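Local coordinates for protein putative alpha-L-fucosidase (Bacteroides thetaiotaomicron, PDB 3EYP) that probably hydrolyses terminal alpha-L-fucose linkages, as a family 29 glycoside hydrolase joining a TIM-barrel domain to an F5/8 type C domain, at residues A[23-28]-A[291-296]; A[207-212]-A[252-257]; A[213-218]-A[282-287]. All blocks are in the same frame, centred on the assembly; numbering follows the deposited sequence. Where two conformers were deposited one is given.

Contact 1 (A[23-28]-A[291-296]); sequences IAFFHF and VLLLNF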
# COMPACT_ATOMS: atom_id res chain seq x y z
N ILE A 23 -1.67 0.09 4.97
CA ILE A 23 -2.26 1.42 5.32
C ILE A 23 -3.78 1.26 5.46
O ILE A 23 -4.39 0.53 4.67
CB ILE A 23 -1.96 2.50 4.26
CG1 ILE A 23 -0.48 2.57 3.96
CG2 ILE A 23 -2.46 3.84 4.71
CD1 ILE A 23 -0.10 3.52 2.76
N ALA A 24 -4.41 1.85 6.48
CA ALA A 24 -5.89 1.84 6.48
C ALA A 24 -6.53 3.01 5.73
O ALA A 24 -6.03 4.09 5.73
CB ALA A 24 -6.46 1.75 7.90
N PHE A 25 -7.65 2.72 5.05
CA PHE A 25 -8.49 3.74 4.45
C PHE A 25 -9.73 3.79 5.34
O PHE A 25 -10.12 2.79 5.88
CB PHE A 25 -8.99 3.30 3.06
CG PHE A 25 -8.73 4.26 1.94
CD1 PHE A 25 -8.55 5.62 2.15
CD2 PHE A 25 -8.71 3.77 0.61
CE1 PHE A 25 -8.35 6.44 1.13
CE2 PHE A 25 -8.51 4.62 -0.43
CZ PHE A 25 -8.31 5.94 -0.20
N PHE A 26 -10.26 4.97 5.54
CA PHE A 26 -11.48 5.19 6.32
C PHE A 26 -12.39 6.06 5.49
O PHE A 26 -12.25 7.29 5.46
CB PHE A 26 -11.23 5.88 7.66
CG PHE A 26 -10.51 5.03 8.67
CD1 PHE A 26 -10.95 3.80 8.99
CD2 PHE A 26 -9.37 5.51 9.31
CE1 PHE A 26 -10.30 3.03 9.89
CE2 PHE A 26 -8.71 4.74 10.23
CZ PHE A 26 -9.15 3.49 10.50
N HIS A 27 -13.30 5.40 4.77
CA HIS A 27 -14.29 6.08 3.95
C HIS A 27 -15.54 6.34 4.82
O HIS A 27 -16.26 5.42 5.19
CB HIS A 27 -14.71 5.27 2.73
CG HIS A 27 -13.81 5.44 1.55
ND1 HIS A 27 -12.52 4.95 1.55
CD2 HIS A 27 -13.98 6.08 0.36
CE1 HIS A 27 -11.93 5.28 0.41
NE2 HIS A 27 -12.79 5.95 -0.34
N PHE A 28 -15.70 7.61 5.14
CA PHE A 28 -16.73 8.10 6.06
C PHE A 28 -17.11 9.53 5.69
O PHE A 28 -16.26 10.39 5.34
CB PHE A 28 -16.18 8.03 7.48
CG PHE A 28 -17.13 8.48 8.58
CD1 PHE A 28 -18.29 7.73 8.88
CD2 PHE A 28 -16.75 9.52 9.42
CE1 PHE A 28 -19.10 8.09 9.93
CE2 PHE A 28 -17.57 9.92 10.49
CZ PHE A 28 -18.73 9.23 10.75
N VAL A 291 2.08 -2.03 -1.76
CA VAL A 291 1.64 -1.72 -0.40
C VAL A 291 0.11 -1.83 -0.43
O VAL A 291 -0.55 -1.48 -1.43
CB VAL A 291 2.09 -0.27 0.06
CG1 VAL A 291 1.28 0.25 1.35
CG2 VAL A 291 3.61 -0.14 0.29
N LEU A 292 -0.44 -2.36 0.65
CA LEU A 292 -1.90 -2.61 0.75
C LEU A 292 -2.63 -1.53 1.55
O LEU A 292 -2.30 -1.26 2.69
CB LEU A 292 -2.15 -3.98 1.33
CG LEU A 292 -3.60 -4.41 1.66
CD1 LEU A 292 -4.52 -4.30 0.41
CD2 LEU A 292 -3.68 -5.86 2.31
N LEU A 293 -3.53 -0.86 0.87
CA LEU A 293 -4.40 0.20 1.42
C LEU A 293 -5.78 -0.43 1.50
O LEU A 293 -6.45 -0.68 0.50
CB LEU A 293 -4.37 1.47 0.55
CG LEU A 293 -5.34 2.60 0.91
CD1 LEU A 293 -5.11 3.08 2.38
CD2 LEU A 293 -5.20 3.83 -0.09
N LEU A 294 -6.15 -0.78 2.71
CA LEU A 294 -7.37 -1.49 3.00
C LEU A 294 -8.35 -0.61 3.71
O LEU A 294 -8.07 -0.08 4.78
CB LEU A 294 -7.09 -2.70 3.91
CG LEU A 294 -8.18 -3.70 4.25
CD1 LEU A 294 -8.79 -4.37 2.99
CD2 LEU A 294 -7.60 -4.80 5.24
N ASN A 295 -9.53 -0.54 3.11
CA ASN A 295 -10.66 0.29 3.60
C ASN A 295 -11.59 -0.40 4.59
O ASN A 295 -12.14 -1.48 4.34
CB ASN A 295 -11.47 0.84 2.42
CG ASN A 295 -12.67 1.63 2.87
OD1 ASN A 295 -12.54 2.77 3.31
ND2 ASN A 295 -13.84 1.05 2.73
N PHE A 296 -11.70 0.27 5.76
CA PHE A 296 -12.69 -0.03 6.81
C PHE A 296 -13.66 1.15 6.88
O PHE A 296 -13.25 2.25 7.32
CB PHE A 296 -12.02 -0.11 8.20
CG PHE A 296 -10.90 -1.12 8.31
CD1 PHE A 296 -11.12 -2.33 8.92
CD2 PHE A 296 -9.65 -0.85 7.80
CE1 PHE A 296 -10.12 -3.28 9.06
CE2 PHE A 296 -8.63 -1.80 7.90
CZ PHE A 296 -8.87 -3.02 8.54
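Leu293 and Phe25 meet side chain to side chain: the CD2 methyl of Leu293 lies over one face of the Phe25 ring, 3.4 Å from Phe25 CE2, in a CH-pi contact displaced toward the rim. The opposite face of that ring is taken by His27, whose CE1 sits above its centre, so the phenyl ring lies between a leucine methyl and the CE1 edge of an imidazole. Beside it, Asn295 holds CG anti to its backbone N (chi1 177°), which carries OD1 to His27. OD1 accepts from His27 ND1 at 2.8 Å and, weakly, from His27 N at 3.1 Å. The imidazole and amide planes stand 85° apart, and ND1 approaches from above the carbonyl plane. Ser257 OG and Trp262 O engage Asn295 ND2, fixing which way round the amide lies. An alanine in place of His27 would probably cost OD1 its ND1 donor and open a gap over the Phe25 face where CE1 lay. Behind these groups the strands pair in parallel, Phe25 N bonding to Leu294 O at 2.8 Å and Phe296 N to Phe25 O at 3.0 Å. His27 NE2 is hydrogen-bonded to a glycerol, probably from the crystallisation liquor. The chemistry thus passes from hydrocarbon packing to a polar grip at the strands' C-terminal ends, where TIM barrels carry their active sites, consistent with Asn295 steadying the imidazole beside a pocket.

Contact 2 (A[207-212]-A[252-257]); sequences RWMGNE and AETDVS. With GOL (glycerol), chain C.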
# COMPACT_ATOMS: atom_id res chain seq x y z
N ARG A 207 1.73 5.40 -7.35
CA ARG A 207 0.70 5.31 -8.37
C ARG A 207 -0.40 4.34 -8.04
O ARG A 207 -0.26 3.43 -7.21
CB ARG A 207 1.35 4.82 -9.70
CG ARG A 207 1.91 3.37 -9.67
CD ARG A 207 2.50 2.92 -11.06
NE ARG A 207 2.56 1.46 -11.21
CZ ARG A 207 3.67 0.72 -11.11
NH1 ARG A 207 4.81 1.27 -10.73
NH2 ARG A 207 3.61 -0.60 -11.26
N TRP A 208 -1.49 4.48 -8.79
CA TRP A 208 -2.51 3.44 -8.88
C TRP A 208 -2.06 2.23 -9.72
O TRP A 208 -1.18 2.30 -10.55
CB TRP A 208 -3.82 3.99 -9.45
CG TRP A 208 -4.98 3.10 -9.24
CD1 TRP A 208 -5.29 2.40 -8.11
CD2 TRP A 208 -6.03 2.87 -10.18
NE1 TRP A 208 -6.48 1.71 -8.31
CE2 TRP A 208 -6.95 2.00 -9.57
CE3 TRP A 208 -6.28 3.31 -11.48
CZ2 TRP A 208 -8.12 1.57 -10.22
CZ3 TRP A 208 -7.43 2.90 -12.12
CH2 TRP A 208 -8.34 2.05 -11.50
N MET A 209 -2.73 1.10 -9.50
CA MET A 209 -2.33 -0.12 -10.17
C MET A 209 -3.42 -0.73 -11.02
O MET A 209 -3.39 -1.89 -11.33
CB MET A 209 -1.80 -1.17 -9.20
CG MET A 209 -2.37 -1.07 -7.85
SD MET A 209 -4.13 -1.34 -7.68
CE MET A 209 -4.18 -3.11 -7.87
N GLY A 210 -4.41 0.07 -11.31
CA GLY A 210 -5.43 -0.20 -12.29
C GLY A 210 -6.67 -1.03 -11.97
O GLY A 210 -7.52 -1.18 -12.83
N ASN A 211 -6.75 -1.60 -10.78
CA ASN A 211 -7.99 -2.23 -10.27
C ASN A 211 -8.23 -2.02 -8.77
O ASN A 211 -7.36 -1.53 -8.06
CB ASN A 211 -8.08 -3.72 -10.61
CG ASN A 211 -7.07 -4.56 -9.84
OD1 ASN A 211 -7.23 -4.77 -8.65
ND2 ASN A 211 -5.98 -5.03 -10.54
N GLU A 212 -9.44 -2.34 -8.32
CA GLU A 212 -9.76 -2.15 -6.89
C GLU A 212 -10.06 -3.49 -6.32
O GLU A 212 -10.90 -3.62 -5.41
CB GLU A 212 -10.97 -1.21 -6.68
CG GLU A 212 -10.70 0.19 -7.13
CD GLU A 212 -11.92 1.13 -7.11
OE1 GLU A 212 -13.07 0.71 -6.80
OE2 GLU A 212 -11.69 2.31 -7.43
N ALA A 252 3.64 1.16 -7.19
CA ALA A 252 2.19 0.90 -7.08
C ALA A 252 1.70 0.82 -5.64
O ALA A 252 2.23 0.08 -4.78
CB ALA A 252 1.80 -0.39 -7.82
N GLU A 253 0.58 1.50 -5.43
CA GLU A 253 -0.21 1.34 -4.18
C GLU A 253 -1.57 0.65 -4.47
O GLU A 253 -2.32 1.07 -5.31
CB GLU A 253 -0.42 2.70 -3.53
CG GLU A 253 -0.91 2.63 -2.05
CD GLU A 253 -1.32 4.00 -1.54
OE1 GLU A 253 -0.55 4.65 -0.80
OE2 GLU A 253 -2.38 4.47 -1.93
N THR A 254 -1.82 -0.47 -3.81
CA THR A 254 -2.95 -1.32 -4.10
C THR A 254 -4.07 -1.07 -3.11
O THR A 254 -3.95 -1.37 -1.93
CB THR A 254 -2.56 -2.84 -4.03
OG1 THR A 254 -1.46 -3.06 -4.96
CG2 THR A 254 -3.70 -3.74 -4.39
N ASP A 255 -5.16 -0.56 -3.62
CA ASP A 255 -6.33 -0.17 -2.77
C ASP A 255 -7.51 -1.07 -2.93
O ASP A 255 -7.83 -1.47 -4.02
CB ASP A 255 -6.74 1.27 -2.98
CG ASP A 255 -7.35 1.56 -4.34
OD1 ASP A 255 -6.81 1.09 -5.38
OD2 ASP A 255 -8.34 2.33 -4.36
N VAL A 256 -8.15 -1.41 -1.80
CA VAL A 256 -9.29 -2.30 -1.83
C VAL A 256 -10.11 -2.13 -0.55
O VAL A 256 -9.61 -1.73 0.50
CB VAL A 256 -8.82 -3.79 -2.03
CG1 VAL A 256 -7.94 -4.23 -0.85
CG2 VAL A 256 -9.95 -4.73 -2.22
N SER A 257 -11.38 -2.33 -0.70
CA SER A 257 -12.26 -2.37 0.44
C SER A 257 -12.39 -3.76 1.08
O SER A 257 -12.41 -4.82 0.45
CB SER A 257 -13.65 -1.83 0.07
OG SER A 257 -14.41 -1.55 1.24
C1 GOL C . -7.62 6.39 -8.78
O1 GOL C . -7.87 7.08 -9.99
C2 GOL C . -8.62 5.27 -8.57
O2 GOL C . -9.91 5.79 -8.29
C3 GOL C . -8.17 4.38 -7.43
O3 GOL C . -9.24 3.83 -6.68
O HOH W 1 -6.68 -2.93 -5.86
O HOH W 2 -12.56 -2.93 -3.31
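Glu212 and Asp255 converge on one hydroxyl, O3 of a bound glycerol: Glu212 OE2 lies 3.0 Å from it and Asp255 OD2 2.9 Å, so that one proton faces two carboxylates. Asp166 and Glu232 also bind this glycerol, which probably came from the crystallisation liquor but may mark a polar pocket, consistent with a sugar site. The other carboxylate oxygen, Asp255 OD1, stands at the indole edge and takes a weak bond from Trp208 NE1 at 3.0 Å, the carboxylate turned 72° from the ring. Glycerol C3 rests on one face of the Trp208 ring, while the backbone N atoms of Gly210 and Asn211 back the other. Met209 bends at chi2 and chi3, and its CE presses on Thr254 CG2 at 3.6 Å. The guanidinium of Arg207, tied to the carbonyls of Leu239, Trp221 and Ile250, offers a face to the Ala252 methyl. A single backbone bond, Glu253 N to Arg207 O at 2.8 Å, joins the two segments at this end; at the other, a water links Glu212 O with Ser257 N. Strand 253-257 pairs with strand 291-295 along one edge, and the irregular loop 207-212 runs beside its other edge. Trp208 and Glu253 both touch Phe195 of strand 193-195, so the loop lies near where the two end strands of the seven-strand parallel sheet approach each other.

Contact 3 (A[213-218]-A[282-287]); sequences AGEAGD and YCTSVG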
# COMPACT_ATOMS: atom_id res chain seq x y z
N ALA A 213 -9.39 -4.49 -6.89
CA ALA A 213 -9.64 -5.87 -6.48
C ALA A 213 -8.57 -6.41 -5.55
O ALA A 213 -8.70 -7.51 -4.98
CB ALA A 213 -9.81 -6.77 -7.67
N GLY A 214 -7.52 -5.61 -5.42
CA GLY A 214 -6.40 -5.88 -4.52
C GLY A 214 -5.31 -6.74 -5.16
O GLY A 214 -4.57 -7.46 -4.47
N GLU A 215 -5.27 -6.67 -6.48
CA GLU A 215 -4.36 -7.49 -7.28
C GLU A 215 -3.38 -6.66 -8.09
O GLU A 215 -3.68 -6.20 -9.18
CB GLU A 215 -5.15 -8.36 -8.26
CG GLU A 215 -6.13 -9.37 -7.66
CD GLU A 215 -6.92 -10.07 -8.74
OE1 GLU A 215 -6.37 -10.18 -9.85
OE2 GLU A 215 -8.08 -10.48 -8.50
N ALA A 216 -2.20 -6.45 -7.54
CA ALA A 216 -1.11 -5.87 -8.32
C ALA A 216 -0.60 -6.96 -9.33
O ALA A 216 -0.87 -8.16 -9.16
CB ALA A 216 -0.01 -5.41 -7.38
N GLY A 217 0.13 -6.54 -10.35
CA GLY A 217 0.60 -7.45 -11.37
C GLY A 217 1.70 -8.39 -10.94
O GLY A 217 2.36 -8.22 -9.87
N ASP A 218 1.90 -9.39 -11.78
CA ASP A 218 3.09 -10.27 -11.64
C ASP A 218 3.73 -10.29 -13.03
O ASP A 218 3.19 -10.89 -13.96
CB ASP A 218 2.67 -11.64 -11.13
CG ASP A 218 3.81 -12.58 -10.96
OD1 ASP A 218 3.56 -13.72 -10.51
OD2 ASP A 218 4.94 -12.23 -11.31
N TYR A 282 -3.30 -9.72 0.46
CA TYR A 282 -2.02 -9.38 1.07
C TYR A 282 -0.89 -9.89 0.14
O TYR A 282 0.11 -9.21 -0.17
CB TYR A 282 -1.89 -10.01 2.47
CG TYR A 282 -0.57 -9.69 3.18
CD1 TYR A 282 -0.40 -8.52 3.92
CD2 TYR A 282 0.53 -10.55 3.07
CE1 TYR A 282 0.82 -8.21 4.52
CE2 TYR A 282 1.75 -10.26 3.66
CZ TYR A 282 1.89 -9.10 4.39
OH TYR A 282 3.06 -8.84 5.02
N CYS A 283 -1.05 -11.12 -0.33
CA CYS A 283 0.03 -11.77 -1.12
C CYS A 283 0.17 -11.18 -2.51
O CYS A 283 1.25 -11.15 -3.12
CB CYS A 283 -0.19 -13.29 -1.18
SG CYS A 283 0.22 -14.14 0.39
N THR A 284 -0.91 -10.62 -2.99
CA THR A 284 -0.95 -9.97 -4.31
C THR A 284 -0.84 -8.48 -4.26
O THR A 284 -1.05 -7.81 -5.25
CB THR A 284 -2.20 -10.40 -5.16
OG1 THR A 284 -3.40 -9.96 -4.50
CG2 THR A 284 -2.22 -11.88 -5.33
N SER A 285 -0.39 -7.99 -3.11
CA SER A 285 -0.06 -6.57 -2.91
C SER A 285 1.26 -6.40 -2.21
O SER A 285 2.29 -6.16 -2.82
CB SER A 285 -1.18 -5.82 -2.10
OG SER A 285 -1.46 -6.49 -0.86
N VAL A 286 1.22 -6.58 -0.91
CA VAL A 286 2.44 -6.57 -0.15
C VAL A 286 3.44 -7.62 -0.74
O VAL A 286 4.64 -7.38 -0.81
CB VAL A 286 2.20 -6.75 1.42
CG1 VAL A 286 3.55 -6.86 2.15
CG2 VAL A 286 1.31 -5.61 2.03
N GLY A 287 2.93 -8.76 -1.18
CA GLY A 287 3.79 -9.82 -1.70
C GLY A 287 4.07 -9.73 -3.21
O GLY A 287 4.52 -10.68 -3.80
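Glu215 and Thr284 bring their CA atoms within 5.2 Å of each other where the irregular loop 213-218 passes the C-terminal end of helix 275-283, Thr284 being the first residue to leave helical geometry. Two hydrogen bonds join the two segments there, both of them using Thr284. Its side chain, with OG1 set between the backbone N and the carbonyl carbon (chi1 64°), gives a bond of 2.8 Å to Gly214 O, approaching at a tilt of 24° from the carbonyl plane. The carbonyls of Asp280 and Ile281 are also within hydrogen-bonding reach of this hydroxyl and compete for its single proton, so it sits between the last helical turn and the loop. Thr284 O, in turn, accepts from Ala216 N at 2.9 Å, and the Ala216 methyl lies against that oxygen, CB to O 3.4 Å. The threonine therefore works as donor and acceptor toward residues on either side of Glu215, whose CB points away from the helix end. Gly214 has a positive phi, a backbone shape that favours glycine. Past Thr284 the chain turns back on itself, and Tyr282 O receives both Ser285 N at 3.2 Å and Gly287 N at 3.0 Å. The side chains of Asn211 and Asn240 both donate to Glu215 O. Helix 275-283 is the helical arm of a beta-alpha-beta crossover that leads from strand 253-257 to strand 291-295, and the arrangement is a helix-to-strand turn of an alpha/beta barrel against which a long loop is laid.

Overall arrangement
Contacts 1 and 2 share one parallel sheet: strand 291-295 lies between strands 22-26 and 253-257, with Leu293 N and Asn295 N probably bonded to Thr254 O and Val256 O. Contact 1 is wholly buried and combines regular strand pairing with aromatic packing. Contact 2, also largely buried, joins a loop to strand 253-257, an end strand of that sheet as counted, through one backbone bond, carboxylates, waters and a ligand. Contact 3 is much the smallest, includes the exposed Glu215, and relies on two hydrogen bonds at a helix end. Thr254 links it to contact 2 by touching Gly214, Ala216 and Ser285, while Leu292 of contact 1 packs on Ser285 and Val286.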